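Local atomic coordinates of carbohydrate esterase family 2 (CE2) (Chaetomium olivicolor, PDB entry 4XVH), a protein that probably removes acetyl groups from xylan as an SGNH-type esterase that carries a beta-sandwich domain likely to bind carbohydrate. Residues N276-A281 with A289-W294; V2-R7 with I90-I95; D113-S118 with P179-L184; Y123-T128 with P141-V146. One frame throughout, in Å; residues are numbered along the deposited sequence.

Interaction 1: N276-A281 with A289-W294; sequences NAIKNA and AHFVDW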
loop_
_atom_site.group_PDB
_atom_site.type_symbol
_atom_site.label_atom_id
_atom_site.label_comp_id
_atom_site.label_asym_id
_atom_site.label_seq_id
_atom_site.Cartn_x
_atom_site.Cartn_y
_atom_site.Cartn_z
ATOM N N ASN A 276 -16.640 3.802 16.069
ATOM C CA ASN A 276 -16.770 4.871 17.056
ATOM C C ASN A 276 -15.417 5.363 17.559
ATOM O O ASN A 276 -15.222 6.568 17.776
ATOM C CB ASN A 276 -17.633 4.395 18.237
ATOM C CG ASN A 276 -19.106 4.255 17.860
ATOM O OD1 ASN A 276 -19.568 4.905 16.924
ATOM N ND2 ASN A 276 -19.851 3.429 18.608
ATOM N N ALA A 277 -14.486 4.430 17.766
ATOM C CA ALA A 277 -13.137 4.798 18.192
ATOM C C ALA A 277 -12.455 5.710 17.161
ATOM O O ALA A 277 -11.821 6.707 17.518
ATOM C CB ALA A 277 -12.302 3.571 18.434
ATOM N N ILE A 278 -12.617 5.394 15.887
ATOM C CA ILE A 278 -12.003 6.214 14.862
ATOM C C ILE A 278 -12.648 7.598 14.799
ATOM O O ILE A 278 -11.943 8.608 14.696
ATOM C CB ILE A 278 -12.056 5.492 13.478
ATOM C CG1 ILE A 278 -11.052 4.332 13.488
ATOM C CG2 ILE A 278 -11.760 6.455 12.318
ATOM C CD1 ILE A 278 -11.163 3.386 12.284
ATOM N N LYS A 279 -13.970 7.649 14.904
ATOM C CA LYS A 279 -14.671 8.926 14.893
ATOM C C LYS A 279 -14.230 9.784 16.055
ATOM O O LYS A 279 -14.054 11.004 15.925
ATOM C CB LYS A 279 -16.188 8.713 14.944
ATOM C CG LYS A 279 -16.758 8.077 13.656
ATOM C CD LYS A 279 -18.272 7.985 13.741
ATOM C CE LYS A 279 -18.909 7.498 12.441
ATOM N NZ LYS A 279 -20.407 7.359 12.601
ATOM N N ASN A 280 -14.070 9.149 17.208
ATOM C CA ASN A 280 -13.506 9.845 18.361
ATOM C C ASN A 280 -12.131 10.436 18.046
ATOM O O ASN A 280 -11.880 11.601 18.328
ATOM C CB ASN A 280 -13.411 8.901 19.568
ATOM C CG ASN A 280 -14.709 8.813 20.342
ATOM O OD1 ASN A 280 -15.598 9.654 20.189
ATOM N ND2 ASN A 280 -14.822 7.796 21.194
ATOM N N ALA A 281 -11.244 9.635 17.462
ATOM C CA ALA A 281 -9.923 10.117 17.056
ATOM C C ALA A 281 -10.038 11.303 16.099
ATOM O O ALA A 281 -9.339 12.314 16.251
ATOM C CB ALA A 281 -9.105 8.976 16.408
ATOM N N ALA A 289 -8.688 15.963 9.755
ATOM C CA ALA A 289 -8.920 14.521 9.874
ATOM C C ALA A 289 -10.314 14.186 9.379
ATOM O O ALA A 289 -11.255 14.947 9.610
ATOM C CB ALA A 289 -8.759 14.061 11.306
ATOM N N HIS A 290 -10.458 13.027 8.751
ATOM C CA HIS A 290 -11.720 12.644 8.134
ATOM C C HIS A 290 -11.957 11.168 8.313
ATOM O O HIS A 290 -11.057 10.361 8.019
ATOM C CB HIS A 290 -11.700 12.972 6.635
ATOM C CG HIS A 290 -11.294 14.379 6.336
ATOM N ND1 HIS A 290 -12.206 15.410 6.250
ATOM C CD2 HIS A 290 -10.078 14.929 6.119
ATOM C CE1 HIS A 290 -11.564 16.543 6.007
ATOM N NE2 HIS A 290 -10.272 16.271 5.901
ATOM N N PHE A 291 -13.171 10.800 8.732
ATOM C CA PHE A 291 -13.540 9.375 8.792
ATOM C C PHE A 291 -14.090 8.904 7.462
ATOM O O PHE A 291 -14.912 9.582 6.833
ATOM C CB PHE A 291 -14.582 9.110 9.897
ATOM C CG PHE A 291 -15.349 7.805 9.716
ATOM C CD1 PHE A 291 -14.739 6.588 9.948
ATOM C CD2 PHE A 291 -16.701 7.813 9.316
ATOM C CE1 PHE A 291 -15.458 5.378 9.770
ATOM C CE2 PHE A 291 -17.417 6.624 9.167
ATOM C CZ PHE A 291 -16.794 5.419 9.398
ATOM N N VAL A 292 -13.623 7.750 7.004
ATOM C CA VAL A 292 -14.116 7.226 5.741
ATOM C C VAL A 292 -14.617 5.804 6.023
ATOM O O VAL A 292 -13.862 4.942 6.474
ATOM C CB VAL A 292 -13.003 7.237 4.628
ATOM C CG1 VAL A 292 -13.518 6.546 3.348
ATOM C CG2 VAL A 292 -12.519 8.673 4.350
ATOM N N ASP A 293 -15.903 5.563 5.781
ATOM C CA ASP A 293 -16.487 4.256 6.071
ATOM C C ASP A 293 -16.149 3.234 5.003
ATOM O O ASP A 293 -16.084 3.571 3.830
ATOM C CB ASP A 293 -18.005 4.376 6.205
ATOM C CG ASP A 293 -18.646 3.101 6.648
ATOM O OD1 ASP A 293 -18.191 2.483 7.650
ATOM O OD2 ASP A 293 -19.627 2.712 5.987
ATOM N N TRP A 294 -15.916 1.993 5.426
ATOM C CA TRP A 294 -15.800 0.868 4.521
ATOM C C TRP A 294 -16.730 -0.225 5.055
ATOM O O TRP A 294 -16.415 -0.925 6.021
ATOM C CB TRP A 294 -14.342 0.376 4.410
ATOM C CG TRP A 294 -14.084 -0.531 3.232
ATOM C CD1 TRP A 294 -15.018 -1.168 2.459
ATOM C CD2 TRP A 294 -12.794 -0.876 2.677
ATOM N NE1 TRP A 294 -14.386 -1.892 1.449
ATOM C CE2 TRP A 294 -13.026 -1.729 1.565
ATOM C CE3 TRP A 294 -11.470 -0.539 3.014
ATOM C CZ2 TRP A 294 -11.979 -2.258 0.778
ATOM C CZ3 TRP A 294 -10.425 -1.062 2.236
ATOM C CH2 TRP A 294 -10.697 -1.917 1.128
#

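Interaction 2: V2-R7 with I90-I95; sequences VRYLGR and IFLGNI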
loop_
_atom_site.group_PDB
_atom_site.type_symbol
_atom_site.label_atom_id
_atom_site.label_comp_id
_atom_site.label_asym_id
_atom_site.label_seq_id
_atom_site.Cartn_x
_atom_site.Cartn_y
_atom_site.Cartn_z
ATOM N N VAL A 2 15.146 7.924 -15.351
ATOM C CA VAL A 2 14.189 7.055 -14.682
ATOM C C VAL A 2 13.649 7.745 -13.449
ATOM O O VAL A 2 14.407 8.422 -12.757
ATOM C CB VAL A 2 14.855 5.755 -14.272
ATOM C CG1 VAL A 2 13.833 4.776 -13.751
ATOM C CG2 VAL A 2 15.632 5.175 -15.459
ATOM N N ARG A 3 12.364 7.601 -13.147
ATOM C CA ARG A 3 11.971 8.046 -11.826
ATOM C C ARG A 3 11.426 6.897 -11.006
ATOM O O ARG A 3 10.764 5.973 -11.518
ATOM C CB ARG A 3 11.007 9.231 -11.900
ATOM C CG ARG A 3 9.570 8.975 -12.079
ATOM C CD ARG A 3 8.835 10.355 -12.110
ATOM N NE ARG A 3 7.433 10.180 -12.470
ATOM C CZ ARG A 3 6.440 10.059 -11.595
ATOM N NH1 ARG A 3 6.667 10.138 -10.286
ATOM N NH2 ARG A 3 5.210 9.866 -12.044
ATOM N N TYR A 4 11.807 6.921 -9.738
ATOM C CA TYR A 4 11.380 5.908 -8.793
ATOM C C TYR A 4 10.001 6.237 -8.252
ATOM O O TYR A 4 9.704 7.392 -7.938
ATOM C CB TYR A 4 12.392 5.778 -7.674
ATOM C CG TYR A 4 13.636 5.116 -8.193
ATOM C CD1 TYR A 4 14.593 5.868 -8.862
ATOM C CD2 TYR A 4 13.822 3.728 -8.087
ATOM C CE1 TYR A 4 15.726 5.292 -9.372
ATOM C CE2 TYR A 4 14.965 3.129 -8.606
ATOM C CZ TYR A 4 15.913 3.927 -9.250
ATOM O OH TYR A 4 17.079 3.407 -9.777
ATOM N N LEU A 5 9.190 5.195 -8.131
ATOM C CA LEU A 5 7.837 5.303 -7.641
ATOM C C LEU A 5 7.744 4.789 -6.210
ATOM O O LEU A 5 8.270 3.719 -5.902
ATOM C CB LEU A 5 6.901 4.504 -8.550
ATOM C CG LEU A 5 7.035 4.884 -10.024
ATOM C CD1 LEU A 5 6.160 4.001 -10.934
ATOM C CD2 LEU A 5 6.664 6.349 -10.184
ATOM N N GLY A 6 7.083 5.552 -5.342
ATOM C CA GLY A 6 6.911 5.118 -3.968
ATOM C C GLY A 6 8.165 5.366 -3.145
ATOM O O GLY A 6 9.106 6.029 -3.605
ATOM N N ARG A 7 8.192 4.811 -1.932
ATOM C CA ARG A 7 9.286 5.059 -1.025
ATOM C C ARG A 7 10.406 4.056 -1.316
ATOM O O ARG A 7 10.285 2.877 -0.973
ATOM C CB ARG A 7 8.808 4.957 0.424
ATOM C CG ARG A 7 9.873 5.284 1.479
ATOM C CD ARG A 7 9.332 5.033 2.880
ATOM N NE ARG A 7 8.322 6.017 3.267
ATOM C CZ ARG A 7 7.902 6.161 4.522
ATOM N NH1 ARG A 7 8.419 5.362 5.469
ATOM N NH2 ARG A 7 6.998 7.098 4.846
ATOM N N ILE A 90 12.912 -6.944 -4.380
ATOM C CA ILE A 90 13.739 -6.909 -5.584
ATOM C C ILE A 90 14.757 -5.776 -5.469
ATOM O O ILE A 90 14.391 -4.643 -5.151
ATOM C CB ILE A 90 12.894 -6.715 -6.872
ATOM C CG1 ILE A 90 11.908 -7.883 -7.027
ATOM C CG2 ILE A 90 13.828 -6.618 -8.082
ATOM C CD1 ILE A 90 10.685 -7.577 -7.916
ATOM N N PHE A 91 16.037 -6.073 -5.674
ATOM C CA PHE A 91 17.032 -4.996 -5.702
ATOM C C PHE A 91 17.353 -4.646 -7.155
ATOM O O PHE A 91 17.850 -5.500 -7.899
ATOM C CB PHE A 91 18.298 -5.399 -4.945
ATOM C CG PHE A 91 18.108 -5.500 -3.442
ATOM C CD1 PHE A 91 17.474 -6.604 -2.876
ATOM C CD2 PHE A 91 18.597 -4.505 -2.600
ATOM C CE1 PHE A 91 17.312 -6.693 -1.480
ATOM C CE2 PHE A 91 18.448 -4.589 -1.209
ATOM C CZ PHE A 91 17.811 -5.685 -0.657
ATOM N N LEU A 92 17.054 -3.410 -7.562
ATOM C CA LEU A 92 17.203 -3.009 -8.952
ATOM C C LEU A 92 18.656 -2.735 -9.302
ATOM O O LEU A 92 19.432 -2.272 -8.452
ATOM C CB LEU A 92 16.357 -1.772 -9.259
ATOM C CG LEU A 92 14.831 -2.008 -9.293
ATOM C CD1 LEU A 92 14.129 -0.790 -9.823
ATOM C CD2 LEU A 92 14.506 -3.197 -10.173
ATOM N N GLY A 93 19.007 -3.020 -10.558
ATOM C CA GLY A 93 20.300 -2.661 -11.122
ATOM C C GLY A 93 20.171 -1.460 -12.052
ATOM O O GLY A 93 19.458 -0.497 -11.738
ATOM N N ASN A 94 20.847 -1.503 -13.194
ATOM C CA ASN A 94 20.728 -0.422 -14.159
ATOM C C ASN A 94 19.694 -0.679 -15.257
ATOM O O ASN A 94 19.428 -1.815 -15.628
ATOM C CB ASN A 94 22.082 -0.139 -14.772
ATOM C CG ASN A 94 23.055 0.428 -13.757
ATOM O OD1 ASN A 94 22.695 1.274 -12.936
ATOM N ND2 ASN A 94 24.323 -0.003 -13.848
ATOM N N ILE A 95 19.107 0.405 -15.751
ATOM C CA ILE A 95 18.111 0.327 -16.796
ATOM C C ILE A 95 18.728 0.706 -18.121
ATOM O O ILE A 95 19.385 1.741 -18.221
ATOM C CB ILE A 95 16.925 1.232 -16.495
ATOM C CG1 ILE A 95 16.368 0.852 -15.112
ATOM C CG2 ILE A 95 15.890 1.118 -17.625
ATOM C CD1 ILE A 95 15.039 1.479 -14.740
#

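Interaction 3: D113-S118 with P179-L184; sequences DIIGDS and PLMPQL. With PEU (2,5,8,11,14,17,20,23,26,29,32,35,38,41,44,47,50,53,56,59,62,65,68,71,74,77,80-heptacosaoxadooctacontan-82-ol), chain C.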
loop_
_atom_site.group_PDB
_atom_site.type_symbol
_atom_site.label_atom_id
_atom_site.label_comp_id
_atom_site.label_asym_id
_atom_site.label_seq_id
_atom_site.Cartn_x
_atom_site.Cartn_y
_atom_site.Cartn_z
ATOM N N ASP A 113 -0.088 9.362 0.690
ATOM C CA ASP A 113 0.410 8.191 1.425
ATOM C C ASP A 113 -0.756 7.270 1.783
ATOM O O ASP A 113 -1.826 7.737 2.192
ATOM C CB ASP A 113 1.121 8.593 2.719
ATOM C CG ASP A 113 2.600 8.919 2.507
ATOM O OD1 ASP A 113 3.016 9.044 1.335
ATOM O OD2 ASP A 113 3.341 9.075 3.509
ATOM N N ILE A 114 -0.533 5.962 1.664
ATOM C CA ILE A 114 -1.530 4.992 2.089
ATOM C C ILE A 114 -0.896 4.019 3.068
ATOM O O ILE A 114 0.019 3.301 2.705
ATOM C CB ILE A 114 -2.082 4.227 0.896
ATOM C CG1 ILE A 114 -2.362 5.220 -0.262
ATOM C CG2 ILE A 114 -3.318 3.431 1.316
ATOM C CD1 ILE A 114 -2.190 4.644 -1.637
ATOM N N ILE A 115 -1.369 4.005 4.309
ATOM C CA ILE A 115 -0.683 3.263 5.365
ATOM C C ILE A 115 -1.625 2.200 5.918
ATOM O O ILE A 115 -2.749 2.535 6.280
ATOM C CB ILE A 115 -0.251 4.186 6.514
ATOM C CG1 ILE A 115 0.618 5.346 5.983
ATOM C CG2 ILE A 115 0.472 3.361 7.608
ATOM C CD1 ILE A 115 0.714 6.558 6.958
ATOM N N GLY A 116 -1.180 0.941 5.998
ATOM C CA GLY A 116 -2.067 -0.074 6.527
ATOM C C GLY A 116 -1.493 -1.461 6.645
ATOM O O GLY A 116 -0.269 -1.646 6.806
ATOM N N ASP A 117 -2.387 -2.445 6.574
ATOM C CA ASP A 117 -2.001 -3.831 6.767
ATOM C C ASP A 117 -2.223 -4.630 5.475
ATOM O O ASP A 117 -2.074 -4.103 4.379
ATOM C CB ASP A 117 -2.805 -4.436 7.916
ATOM C CG ASP A 117 -4.322 -4.240 7.755
ATOM O OD1 ASP A 117 -4.828 -4.181 6.615
ATOM O OD2 ASP A 117 -5.018 -4.142 8.785
ATOM N N SER A 118 -2.627 -5.890 5.614
ATOM C CA SER A 118 -2.771 -6.763 4.456
ATOM C C SER A 118 -3.807 -6.197 3.451
ATOM O O SER A 118 -3.719 -6.420 2.241
ATOM C CB SER A 118 -3.187 -8.163 4.933
ATOM O OG SER A 118 -4.482 -8.090 5.495
ATOM N N PRO A 179 7.731 -5.153 15.186
ATOM C CA PRO A 179 7.323 -3.738 15.075
ATOM C C PRO A 179 5.855 -3.544 14.676
ATOM O O PRO A 179 5.319 -4.360 13.911
ATOM C CB PRO A 179 8.243 -3.199 13.971
ATOM C CG PRO A 179 9.541 -3.982 14.197
ATOM C CD PRO A 179 9.037 -5.391 14.533
ATOM N N LEU A 180 5.235 -2.485 15.214
ATOM C CA LEU A 180 3.928 -2.002 14.766
ATOM C C LEU A 180 4.060 -1.071 13.553
ATOM O O LEU A 180 5.157 -0.667 13.202
ATOM C CB LEU A 180 3.225 -1.273 15.912
ATOM C CG LEU A 180 3.216 -2.109 17.201
ATOM C CD1 LEU A 180 2.823 -1.274 18.418
ATOM C CD2 LEU A 180 2.268 -3.323 17.042
ATOM N N MET A 181 2.962 -0.758 12.883
ATOM C CA MET A 181 3.070 0.105 11.696
ATOM C C MET A 181 3.737 1.470 11.944
ATOM O O MET A 181 4.495 1.926 11.085
ATOM C CB MET A 181 1.697 0.325 11.049
ATOM C CG MET A 181 1.275 -0.817 10.106
ATOM S SD MET A 181 2.576 -1.539 9.066
ATOM C CE MET A 181 3.006 -0.177 7.981
ATOM N N PRO A 182 3.471 2.130 13.095
ATOM C CA PRO A 182 4.118 3.446 13.244
ATOM C C PRO A 182 5.647 3.362 13.191
ATOM O O PRO A 182 6.293 4.194 12.552
ATOM C CB PRO A 182 3.625 3.934 14.634
ATOM C CG PRO A 182 2.187 3.314 14.696
ATOM C CD PRO A 182 2.443 1.909 14.141
ATOM N N GLN A 183 6.216 2.359 13.843
ATOM C CA GLN A 183 7.652 2.153 13.786
ATOM C C GLN A 183 8.118 1.870 12.357
ATOM O O GLN A 183 9.133 2.403 11.919
ATOM C CB GLN A 183 8.070 0.998 14.726
ATOM C CG GLN A 183 9.540 0.599 14.658
ATOM C CD GLN A 183 9.860 -0.585 15.604
ATOM O OE1 GLN A 183 8.985 -1.047 16.334
ATOM N NE2 GLN A 183 11.109 -1.066 15.585
ATOM N N LEU A 184 7.388 1.008 11.656
ATOM C CA LEU A 184 7.747 0.632 10.300
ATOM C C LEU A 184 7.704 1.847 9.380
ATOM O O LEU A 184 8.511 1.974 8.465
ATOM C CB LEU A 184 6.808 -0.471 9.791
ATOM C CG LEU A 184 7.074 -1.791 10.573
ATOM C CD1 LEU A 184 6.122 -2.920 10.177
ATOM C CD2 LEU A 184 8.536 -2.236 10.480
HETATM C CAA PEU C . 11.907 -13.876 3.094
HETATM O OAB PEU C . 10.964 -14.733 3.760
HETATM C CAC PEU C . 11.397 -15.116 5.122
HETATM C CAD PEU C . 10.510 -16.061 6.017
HETATM O OAE PEU C . 10.285 -17.368 5.434
HETATM C CAF PEU C . 9.529 -17.339 4.182
HETATM C CAG PEU C . 8.020 -17.043 4.156
HETATM O OAH PEU C . 7.550 -15.829 4.762
HETATM C CAI PEU C . 6.135 -15.626 4.487
HETATM C CAJ PEU C . 5.518 -14.505 5.332
HETATM O OAK PEU C . 4.121 -14.307 4.985
HETATM C CAL PEU C . 3.459 -13.601 6.055
HETATM C CAM PEU C . 1.976 -13.348 5.809
HETATM O OAN PEU C . 1.512 -12.870 7.088
HETATM C CAO PEU C . 0.084 -12.660 7.162
HETATM C CAP PEU C . -0.060 -12.732 8.668
HETATM O OAQ PEU C . -1.274 -12.612 9.450
HETATM C CAR PEU C . -2.403 -13.485 9.128
HETATM C CAS PEU C . -3.318 -13.197 7.912
HETATM O OAT PEU C . -4.065 -11.919 8.004
HETATM C CAU PEU C . -3.264 -10.699 8.050
HETATM C CAV PEU C . -4.145 -9.438 8.173
HETATM O OAW PEU C . -3.454 -8.164 8.192
#

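Interaction 4: Y123-T128 with P141-V146; sequences YGLDGT and PKTYGV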
loop_
_atom_site.group_PDB
_atom_site.type_symbol
_atom_site.label_atom_id
_atom_site.label_comp_id
_atom_site.label_asym_id
_atom_site.label_seq_id
_atom_site.Cartn_x
_atom_site.Cartn_y
_atom_site.Cartn_z
ATOM N N TYR A 123 -3.213 -8.175 -0.112
ATOM C CA TYR A 123 -3.176 -9.604 0.240
ATOM C C TYR A 123 -4.304 -10.376 -0.433
ATOM O O TYR A 123 -5.475 -10.012 -0.270
ATOM C CB TYR A 123 -3.292 -9.719 1.770
ATOM C CG TYR A 123 -3.141 -11.097 2.373
ATOM C CD1 TYR A 123 -4.169 -12.039 2.269
ATOM C CD2 TYR A 123 -1.986 -11.443 3.076
ATOM C CE1 TYR A 123 -4.049 -13.291 2.823
ATOM C CE2 TYR A 123 -1.849 -12.702 3.655
ATOM C CZ TYR A 123 -2.884 -13.625 3.520
ATOM O OH TYR A 123 -2.775 -14.884 4.067
ATOM N N GLY A 124 -3.992 -11.454 -1.154
ATOM C CA GLY A 124 -5.052 -12.362 -1.602
ATOM C C GLY A 124 -6.028 -11.814 -2.636
ATOM O O GLY A 124 -7.007 -12.487 -2.995
ATOM N N LEU A 125 -5.736 -10.612 -3.148
ATOM C CA LEU A 125 -6.705 -9.866 -3.962
ATOM C C LEU A 125 -7.105 -10.633 -5.239
ATOM O O LEU A 125 -8.285 -10.694 -5.597
ATOM C CB LEU A 125 -6.123 -8.485 -4.307
ATOM C CG LEU A 125 -7.063 -7.413 -4.873
ATOM C CD1 LEU A 125 -6.447 -6.006 -4.642
ATOM C CD2 LEU A 125 -7.382 -7.637 -6.379
ATOM N N ASP A 126 -6.118 -11.220 -5.918
ATOM C CA ASP A 126 -6.390 -11.933 -7.166
ATOM C C ASP A 126 -6.834 -13.362 -6.892
ATOM O O ASP A 126 -7.066 -14.127 -7.836
ATOM C CB ASP A 126 -5.138 -11.973 -8.072
ATOM C CG ASP A 126 -4.862 -10.644 -8.789
ATOM O OD1 ASP A 126 -5.441 -9.621 -8.431
ATOM O OD2 ASP A 126 -4.028 -10.619 -9.723
ATOM N N GLY A 127 -6.875 -13.763 -5.622
ATOM C CA GLY A 127 -7.127 -15.169 -5.332
ATOM C C GLY A 127 -8.618 -15.481 -5.365
ATOM O O GLY A 127 -9.441 -14.607 -5.135
ATOM N N THR A 128 -8.962 -16.725 -5.681
ATOM C CA THR A 128 -10.335 -17.197 -5.598
ATOM C C THR A 128 -10.470 -17.962 -4.282
ATOM O O THR A 128 -9.780 -18.964 -4.107
ATOM C CB THR A 128 -10.686 -18.147 -6.773
ATOM O OG1 THR A 128 -10.320 -17.552 -8.028
ATOM C CG2 THR A 128 -12.173 -18.504 -6.763
ATOM N N PRO A 141 -1.551 -2.890 -7.117
ATOM C CA PRO A 141 -2.105 -1.892 -8.058
ATOM C C PRO A 141 -3.641 -1.912 -8.164
ATOM O O PRO A 141 -4.222 -0.982 -8.779
ATOM C CB PRO A 141 -1.478 -2.274 -9.402
ATOM C CG PRO A 141 -0.141 -2.922 -9.044
ATOM C CD PRO A 141 -0.444 -3.673 -7.731
ATOM N N LYS A 142 -4.287 -2.943 -7.613
ATOM C CA LYS A 142 -5.753 -2.999 -7.662
ATOM C C LYS A 142 -6.405 -2.676 -6.324
ATOM O O LYS A 142 -7.618 -2.852 -6.167
ATOM C CB LYS A 142 -6.239 -4.375 -8.120
ATOM C CG LYS A 142 -5.974 -4.619 -9.626
ATOM C CD LYS A 142 -6.819 -5.815 -10.147
ATOM C CE LYS A 142 -6.698 -5.950 -11.664
ATOM N NZ LYS A 142 -7.568 -7.087 -12.189
ATOM N N THR A 143 -5.615 -2.226 -5.349
ATOM C CA THR A 143 -6.173 -1.959 -4.013
ATOM C C THR A 143 -6.974 -0.655 -3.986
ATOM O O THR A 143 -6.758 0.220 -4.812
ATOM C CB THR A 143 -5.085 -1.871 -2.934
ATOM O OG1 THR A 143 -4.081 -0.912 -3.331
ATOM C CG2 THR A 143 -4.439 -3.281 -2.707
ATOM N N TYR A 144 -7.858 -0.524 -2.992
ATOM C CA TYR A 144 -8.694 0.668 -2.817
ATOM C C TYR A 144 -7.816 1.935 -2.763
ATOM O O TYR A 144 -8.152 2.962 -3.347
ATOM C CB TYR A 144 -9.551 0.549 -1.526
ATOM C CG TYR A 144 -8.679 0.725 -0.293
ATOM C CD1 TYR A 144 -7.817 -0.300 0.145
ATOM C CD2 TYR A 144 -8.635 1.949 0.367
ATOM C CE1 TYR A 144 -6.959 -0.106 1.237
ATOM C CE2 TYR A 144 -7.801 2.150 1.447
ATOM C CZ TYR A 144 -6.964 1.118 1.884
ATOM O OH TYR A 144 -6.125 1.368 2.962
ATOM N N GLY A 145 -6.668 1.874 -2.085
ATOM C CA GLY A 145 -5.886 3.104 -1.941
ATOM C C GLY A 145 -5.230 3.539 -3.244
ATOM O O GLY A 145 -5.196 4.719 -3.595
ATOM N N VAL A 146 -4.673 2.575 -3.966
ATOM C CA VAL A 146 -4.080 2.871 -5.278
ATOM C C VAL A 146 -5.121 3.298 -6.329
ATOM O O VAL A 146 -4.900 4.240 -7.112
ATOM C CB VAL A 146 -3.283 1.647 -5.749
ATOM C CG1 VAL A 146 -2.812 1.836 -7.211
ATOM C CG2 VAL A 146 -2.085 1.452 -4.756
HETATM O O HOH W 1 -6.280 -9.152 -11.783
#

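Interaction 1: N276-A281 with A289-W294
F291 meets I278 and K279 where a helix lies against the sheet of a Rossmann-like alpha/beta fold. Helix 270-285 is the connection of a beta-alpha-beta unit, and strand 289-292, at the edge of the parallel sheet, is where that unit ends. Along the strand the side chains alternate. H290 turns from the helix to A326 of helix 309-327 on the other side of the sheet and stacks on F252. F291 comes next and points at helix 270-285; its CG lies anti to the backbone N (chi1 160°). Over one face of the ring runs the extended chain of K279, whose CE is 4.1 Å from the F291 ring centroid, an off-centre CH-pi contact tilted 30° from the ring normal. I278 crosses at about a right angle, placing its CG2 methyl 3.8 Å from CD1 of F291. Were F291 replaced by an alanine, helix and strand would probably be left with a gap between them and the aliphatic part of K279 without its ring. V292 then turns back toward helix 309-327, against E315. At D293 the chain bends behind the aromatic group: D293 N stands 3.7 Å above the plane of the F291 ring, on the face opposite K279 CG.

Interaction 2: V2-R7 with I90-I95
V2, just ahead of strand 3-5, and I95 of strand 88-97 reach for each other across the two layers of the N-terminal beta sandwich, a jelly-roll domain, and their methyls meet tip to tip. CD1 of I95 is 3.6 Å from CG1 of V2 and 3.8 Å from CG2 of V2, so both valine branches touch the end of the isoleucine. The isoleucine gets there by an extended side chain: CG1 is anti to the carbonyl carbon (chi1 -56°), and CD1 continues outward in line (chi2 -170°). The backbones stay well apart, with V2 CA and I95 CA 8.1 Å from each other, so at this point the two segments meet through side chains. Further along, Y4 and L92 behave differently: the phenol and the leucine slide past each other in opposite directions, the methyl approaching the ring obliquely. V22 of strand 21-28 touches V2, Y4 and L92, while I33 of strand 31-40 touches L92 and I95, so both sheets add to this apolar layer. R3, between V2 and Y4, heads elsewhere, to a salt bridge with D155 at the start of strand 155-160 in the esterase domain. The looser of the two apolar contacts is Y4 CE2 against L92 CD1, at 4.2 Å.

Interaction 3: D113-S118 with P179-L184
A thioether resting against a backbone carbonyl is the odd feature here: M181 SD lies 3.6 Å from G116 O, deep inside the esterase domain. M181 bends at chi2 (-39°) and chi3 (-66°), so that three successive atoms, CG, SD and CE, lie against the one oxygen; M181 CG is 3.7 Å and M181 CE 3.8 Å from G116 O. The methyl also grazes I115, CE of M181 to CG2 of I115 measuring 4.4 Å. Helix 181-184 thus packs against strand 111-116 at I115 and G116; G116, D117 and S118 form the GDS of the GDSL signature. D117 caps the next helix through I119 N, and S118 OG is hydrogen-bonded to H306 NE2, consistent with the Ser-His pair of this family. A polyether oxygen, PEU OAW, sits 2.9 Å from S118 OG. M181 therefore meets both the G116 carbonyl oxygen and the I115 methyl by van der Waals contact, while the PEU pocket begins at the very next residue, D117, and continues with S118.

Interaction 4: Y123-T128 with P141-V146
L125 makes a loop-to-loop packing contact, mostly apolar, reaching from the long loop after helix 118-121 onto K142 and T143 just before helix 144-151. Its side chain crosses that of K142 at about a right angle and works with both branches: CD1 of L125 is 3.8 Å from CB of K142, and CD2 of L125 is 3.9 Å from the same CB. CD1 of L125 also lies 3.7 Å from K142 O and touches the T143 methyl, CG2, at 3.9 Å. With CG anti to the backbone N (chi1 -166°), the leucine is sent outward from a type I beta turn, G124 to G127, closed by G127 N bonding to G124 O. T143 is the N-cap residue of the SGNH-domain helix it precedes, and its OG1 bonds back to N140 O. Helix 309-327 completes the leucine's surroundings through A309 and H312. At the solvent-facing rim, D126 OD2 forms a salt bridge with R82 of the N-terminal domain. D126 OD2 also takes a weak hydrogen bond from a water, 3.4 Å away, that also accepts from K142 NZ; D126 OD1 and K142 NZ themselves stay 5.0 Å apart.

How the interactions relate
Interaction 2 comes first and closes a loop of 82 residues, bringing the two sheets of the N-terminal sandwich together before the chain enters the esterase domain. There strand 111-116 opens interaction 3, which is completed only at helix 181-184. Interaction 4 opens and closes inside that loop, and the two touch: S118 O and Y123 N, 3.0 Å apart, probably share a hydrogen bond, and I114 packs on G145. Interaction 1 follows in series, a short loop from helix 270-285 to the edge strand of the same parallel sheet that interaction 3 reaches. Its W294 meets Y144 of interaction 4. Interactions 1 and 2 lie on opposite sides of the chain's centre, about 35 Å between centres.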